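Local coordinates for protein 3-methylornithine synthase (Methanosarcina barkeri, PDB 3T7V) that isomerises L-lysine to (3R)-3-methyl-D-ornithine by radical S-adenosylmethionine chemistry, a step in the biosynthesis of pyrrolysine, at residues 64-72 / 80-91. Numbering follows the deposited sequence.
Sequences FIYFSTYCK and YNCRNEINRYRL. With MD0 (5-amino-D-isoleucine), chain D; SF4 (iron/sulfur cluster), chain B.
The ring of Tyr70 is sandwiched between the guanidinium of Arg90 and CB of Arg88. The Arg90 group stacks flat on one face, planes 13° apart, in a cation-pi contact, while its NE forms a salt bridge with Asp118. Against the opposite face sits CB of Arg88, 3.6 Å from Tyr70 CZ, and from there the chain runs extended to NE and carries its guanidinium past the ring. Arginine suits this place because its flat, many-handed group can gather several backbone carbonyls: Arg88 NH1 donates to Thr69 O at 2.8 Å and, with NH2, grips Tyr80 O, while NH2 also reaches Asn81 O and Asn84 O. A leucine in place of Arg88 would probably leave the carbonyls of Thr69, Tyr80 and Asn84 without this donor, Asn81 O with the bond from Asn84 N, and the 80-84 turn without this tie to Thr69. The radical SAM cluster-binding loop follows the first strand of the TIM-type barrel; in it Cys71 SG binds FE2 of the [4Fe-4S] cluster at 2.3 Å. Thr69 serves both ways: OG1, held between backbone N and carbonyl carbon (chi1 61°), accepts from Tyr89 N, and methyl CG2 rests over the Tyr89 ring. Tyr89 OH then donates to Tyr66 O at 2.7 Å. Tyr66 turns its edge to the face of Tyr80, planes at 72°, which buries its own OH without a polar partner, whereas the Tyr80 hydroxyl bonds to Glu308 and Asn312.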
loop_
_atom_site.group_PDB
_atom_site.type_symbol
_atom_site.label_atom_id
_atom_site.label_comp_id
_atom_site.label_asym_id
_atom_site.label_seq_id
_atom_site.Cartn_x
_atom_site.Cartn_y
_atom_site.Cartn_z
ATOM N N PHE A 64 4.467 -6.868 -6.518
ATOM C CA PHE A 64 4.815 -5.471 -6.769
ATOM C C PHE A 64 5.810 -5.401 -7.907
ATOM O O PHE A 64 6.937 -5.947 -7.816
ATOM C CB PHE A 64 5.482 -4.953 -5.475
ATOM C CG PHE A 64 5.876 -3.491 -5.582
ATOM C CD1 PHE A 64 4.875 -2.542 -5.798
ATOM C CD2 PHE A 64 7.197 -3.070 -5.491
ATOM C CE1 PHE A 64 5.171 -1.181 -5.928
ATOM C CE2 PHE A 64 7.509 -1.693 -5.618
ATOM C CZ PHE A 64 6.499 -0.782 -5.842
ATOM N N ILE A 65 5.449 -4.699 -8.958
ATOM C CA ILE A 65 6.310 -4.490 -10.156
ATOM C C ILE A 65 6.546 -3.020 -10.345
ATOM O O ILE A 65 5.692 -2.282 -10.900
ATOM C CB ILE A 65 5.680 -5.078 -11.422
ATOM C CG1 ILE A 65 5.357 -6.603 -11.228
ATOM C CG2 ILE A 65 6.649 -4.890 -12.619
ATOM C CD1 ILE A 65 4.679 -7.181 -12.472
ATOM N N TYR A 66 7.717 -2.596 -9.875
ATOM C CA TYR A 66 8.114 -1.171 -9.985
ATOM C C TYR A 66 8.815 -1.069 -11.332
ATOM O O TYR A 66 9.977 -1.452 -11.481
ATOM C CB TYR A 66 9.061 -0.883 -8.814
ATOM C CG TYR A 66 9.268 0.580 -8.475
ATOM C CD1 TYR A 66 8.753 1.631 -9.208
ATOM C CD2 TYR A 66 10.050 0.875 -7.362
ATOM C CE1 TYR A 66 8.913 2.952 -8.815
ATOM C CE2 TYR A 66 10.248 2.194 -6.967
ATOM C CZ TYR A 66 9.686 3.198 -7.717
ATOM O OH TYR A 66 9.962 4.483 -7.258
ATOM N N PHE A 67 8.044 -0.653 -12.365
ATOM C CA PHE A 67 8.505 -0.802 -13.760
ATOM C C PHE A 67 9.292 0.400 -14.306
ATOM O O PHE A 67 9.920 0.302 -15.323
ATOM C CB PHE A 67 7.339 -1.138 -14.727
ATOM C CG PHE A 67 6.270 -0.104 -14.835
ATOM C CD1 PHE A 67 5.177 -0.186 -14.019
ATOM C CD2 PHE A 67 6.356 0.955 -15.737
ATOM C CE1 PHE A 67 4.183 0.766 -14.068
ATOM C CE2 PHE A 67 5.393 1.956 -15.810
ATOM C CZ PHE A 67 4.255 1.850 -14.955
ATOM N N SER A 68 9.270 1.497 -13.537
ATOM C CA SER A 68 10.112 2.649 -13.854
ATOM C C SER A 68 10.366 3.444 -12.607
ATOM O O SER A 68 9.406 3.802 -11.893
ATOM C CB SER A 68 9.466 3.562 -14.897
ATOM O OG SER A 68 10.365 4.694 -15.056
ATOM N N THR A 69 11.657 3.710 -12.320
ATOM C CA THR A 69 12.008 4.467 -11.122
ATOM C C THR A 69 12.377 5.882 -11.436
ATOM O O THR A 69 12.962 6.565 -10.611
ATOM C CB THR A 69 13.070 3.794 -10.282
ATOM O OG1 THR A 69 14.233 3.684 -11.107
ATOM C CG2 THR A 69 12.626 2.351 -9.844
ATOM N N TYR A 70 11.987 6.360 -12.616
ATOM C CA TYR A 70 12.069 7.781 -12.909
ATOM C C TYR A 70 10.884 8.548 -12.366
ATOM O O TYR A 70 9.761 8.119 -12.505
ATOM C CB TYR A 70 12.126 7.991 -14.437
ATOM C CG TYR A 70 13.447 7.565 -15.006
ATOM C CD1 TYR A 70 13.659 6.230 -15.368
ATOM C CD2 TYR A 70 14.465 8.475 -15.154
ATOM C CE1 TYR A 70 14.888 5.822 -15.849
ATOM C CE2 TYR A 70 15.717 8.029 -15.664
ATOM C CZ TYR A 70 15.866 6.697 -16.000
ATOM O OH TYR A 70 17.109 6.304 -16.498
ATOM N N CYS A 71 11.152 9.711 -11.786
ATOM C CA CYS A 71 10.066 10.567 -11.260
ATOM C C CYS A 71 10.381 12.024 -11.479
ATOM O O CYS A 71 11.506 12.449 -11.209
ATOM C CB CYS A 71 9.861 10.295 -9.817
ATOM S SG CYS A 71 8.273 11.068 -9.278
ATOM N N LYS A 72 9.364 12.780 -11.866
ATOM C CA LYS A 72 9.511 14.226 -12.025
ATOM C C LYS A 72 9.144 15.026 -10.743
ATOM O O LYS A 72 9.306 16.238 -10.701
ATOM C CB LYS A 72 8.698 14.689 -13.260
ATOM C CG LYS A 72 7.182 14.568 -13.113
ATOM C CD LYS A 72 6.590 14.585 -14.597
ATOM C CE LYS A 72 5.059 14.479 -14.526
ATOM N NZ LYS A 72 4.534 15.775 -14.093
ATOM N N TYR A 80 13.173 8.355 -4.543
ATOM C CA TYR A 80 13.151 8.491 -5.977
ATOM C C TYR A 80 12.763 9.900 -6.405
ATOM O O TYR A 80 12.642 10.171 -7.584
ATOM C CB TYR A 80 12.173 7.417 -6.556
ATOM C CG TYR A 80 12.644 6.044 -6.223
ATOM C CD1 TYR A 80 12.166 5.371 -5.103
ATOM C CD2 TYR A 80 13.551 5.402 -7.017
ATOM C CE1 TYR A 80 12.622 4.116 -4.741
ATOM C CE2 TYR A 80 14.024 4.114 -6.648
ATOM C CZ TYR A 80 13.523 3.501 -5.482
ATOM O OH TYR A 80 14.067 2.245 -5.235
ATOM N N ASN A 81 12.680 10.852 -5.458
ATOM C CA ASN A 81 12.396 12.242 -5.869
ATOM C C ASN A 81 13.401 12.743 -6.893
ATOM O O ASN A 81 14.565 12.318 -6.855
ATOM C CB ASN A 81 12.115 13.123 -4.700
ATOM C CG ASN A 81 13.332 13.721 -4.239
ATOM O OD1 ASN A 81 13.733 14.803 -4.777
ATOM N ND2 ASN A 81 13.950 13.098 -3.290
ATOM N N CYS A 82 12.958 13.635 -7.738
ATOM C CA CYS A 82 13.735 14.037 -8.882
ATOM C C CYS A 82 15.063 14.722 -8.550
ATOM O O CYS A 82 15.987 14.694 -9.424
ATOM C CB CYS A 82 12.892 14.888 -9.749
ATOM S SG CYS A 82 12.531 16.516 -9.168
ATOM N N ARG A 83 15.178 15.254 -7.342
ATOM C CA ARG A 83 16.440 15.963 -6.961
ATOM C C ARG A 83 17.479 14.933 -6.544
ATOM O O ARG A 83 18.668 15.314 -6.415
ATOM C CB ARG A 83 16.190 16.889 -5.775
ATOM C CG ARG A 83 15.147 17.940 -6.130
ATOM C CD ARG A 83 15.649 18.840 -7.215
ATOM N NE ARG A 83 14.627 19.845 -7.542
ATOM C CZ ARG A 83 14.301 20.882 -6.765
ATOM N NH1 ARG A 83 14.931 21.068 -5.597
ATOM N NH2 ARG A 83 13.357 21.752 -7.174
ATOM N N ASN A 84 17.119 13.649 -6.313
ATOM C CA ASN A 84 18.091 12.678 -5.808
ATOM C C ASN A 84 18.861 12.066 -6.974
ATOM O O ASN A 84 18.238 11.591 -7.937
ATOM C CB ASN A 84 17.389 11.591 -4.964
ATOM C CG ASN A 84 18.264 11.017 -3.907
ATOM O OD1 ASN A 84 19.448 11.439 -3.741
ATOM N ND2 ASN A 84 17.762 10.065 -3.176
ATOM N N GLU A 85 20.188 12.190 -7.022
ATOM C CA GLU A 85 20.992 11.631 -8.089
ATOM C C GLU A 85 21.328 10.191 -7.808
ATOM O O GLU A 85 22.285 9.838 -7.044
ATOM C CB GLU A 85 22.258 12.484 -8.186
ATOM C CG GLU A 85 22.030 13.954 -8.676
ATOM C CD GLU A 85 23.314 14.754 -8.980
ATOM O OE1 GLU A 85 23.639 15.737 -8.231
ATOM O OE2 GLU A 85 24.021 14.419 -9.957
ATOM N N ILE A 86 20.498 9.309 -8.372
ATOM C CA ILE A 86 20.514 7.897 -8.003
ATOM C C ILE A 86 20.476 7.023 -9.280
ATOM O O ILE A 86 20.188 7.522 -10.383
ATOM C CB ILE A 86 19.276 7.542 -7.119
ATOM C CG1 ILE A 86 17.980 7.873 -7.881
ATOM C CG2 ILE A 86 19.331 8.286 -5.771
ATOM C CD1 ILE A 86 16.749 7.260 -7.217
ATOM N N ASN A 87 20.632 5.740 -9.063
ATOM C CA ASN A 87 20.476 4.761 -10.163
ATOM C C ASN A 87 18.966 4.756 -10.433
ATOM O O ASN A 87 18.161 4.768 -9.474
ATOM C CB ASN A 87 20.964 3.384 -9.729
ATOM C CG ASN A 87 20.710 2.357 -10.783
ATOM O OD1 ASN A 87 19.904 1.414 -10.613
ATOM N ND2 ASN A 87 21.141 2.668 -11.903
ATOM N N ARG A 88 18.584 4.732 -11.728
ATOM C CA ARG A 88 17.179 4.672 -12.141
ATOM C C ARG A 88 17.078 3.759 -13.346
ATOM O O ARG A 88 18.006 3.653 -14.158
ATOM C CB ARG A 88 16.683 6.019 -12.595
ATOM C CG ARG A 88 16.584 6.928 -11.341
ATOM C CD ARG A 88 16.004 8.220 -11.669
ATOM N NE ARG A 88 16.234 9.221 -10.658
ATOM C CZ ARG A 88 15.316 9.561 -9.740
ATOM N NH1 ARG A 88 14.107 8.985 -9.651
ATOM N NH2 ARG A 88 15.610 10.555 -8.898
ATOM N N TYR A 89 15.961 3.028 -13.426
ATOM C CA TYR A 89 15.759 2.114 -14.529
ATOM C C TYR A 89 14.376 2.256 -15.102
ATOM O O TYR A 89 13.453 2.746 -14.401
ATOM C CB TYR A 89 16.048 0.649 -14.082
ATOM C CG TYR A 89 15.068 0.080 -13.050
ATOM C CD1 TYR A 89 15.382 0.031 -11.692
ATOM C CD2 TYR A 89 13.807 -0.436 -13.468
ATOM C CE1 TYR A 89 14.508 -0.507 -10.763
ATOM C CE2 TYR A 89 12.870 -0.942 -12.515
ATOM C CZ TYR A 89 13.263 -1.007 -11.200
ATOM O OH TYR A 89 12.348 -1.521 -10.297
ATOM N N ARG A 90 14.176 1.740 -16.299
ATOM C CA ARG A 90 12.840 1.755 -16.966
ATOM C C ARG A 90 12.780 0.448 -17.719
ATOM O O ARG A 90 13.552 0.220 -18.664
ATOM C CB ARG A 90 12.741 2.951 -17.884
ATOM C CG ARG A 90 11.401 3.031 -18.608
ATOM C CD ARG A 90 11.351 4.222 -19.570
ATOM N NE ARG A 90 11.515 5.539 -18.871
ATOM C CZ ARG A 90 12.528 6.394 -18.986
ATOM N NH1 ARG A 90 13.683 6.067 -19.676
ATOM N NH2 ARG A 90 12.453 7.555 -18.428
ATOM N N LEU A 91 11.967 -0.491 -17.247
ATOM C CA LEU A 91 11.926 -1.861 -17.860
ATOM C C LEU A 91 11.504 -1.719 -19.320
ATOM O O LEU A 91 10.600 -0.951 -19.693
ATOM C CB LEU A 91 10.901 -2.733 -17.167
ATOM C CG LEU A 91 11.180 -2.975 -15.675
ATOM C CD1 LEU A 91 10.102 -3.907 -15.158
ATOM C CD2 LEU A 91 12.610 -3.571 -15.449
HETATM C C MD0 D . 4.114 -1.798 -1.078
HETATM N N MD0 D . 6.323 -1.409 -2.006
HETATM O O MD0 D . 3.009 -2.355 -1.240
HETATM C CA MD0 D . 4.891 -1.359 -2.277
HETATM C CB MD0 D . 4.474 0.084 -2.697
HETATM C CD MD0 D . 2.590 1.215 -4.060
HETATM N NE MD0 D . 1.203 1.057 -4.478
HETATM C CG MD0 D . 2.992 0.042 -3.172
HETATM C CG2 MD0 D . 4.633 1.142 -1.576
HETATM O OXT MD0 D . 4.608 -1.588 0.036
HETATM FE FE1 SF4 B . 5.786 8.800 -6.014
HETATM FE FE2 SF4 B . 7.800 10.355 -7.156
HETATM FE FE3 SF4 B . 8.358 9.099 -4.868
HETATM FE FE4 SF4 B . 6.723 11.175 -4.845
HETATM S S1 SF4 B . 8.904 11.252 -5.439
HETATM S S2 SF4 B . 6.376 9.188 -3.801
HETATM S S3 SF4 B . 5.611 11.006 -6.788
HETATM S S4 SF4 B . 7.928 8.102 -6.820
HETATM O O HOH W 1 9.009 0.553 -18.038
HETATM O O HOH W 2 16.244 2.638 -9.384
#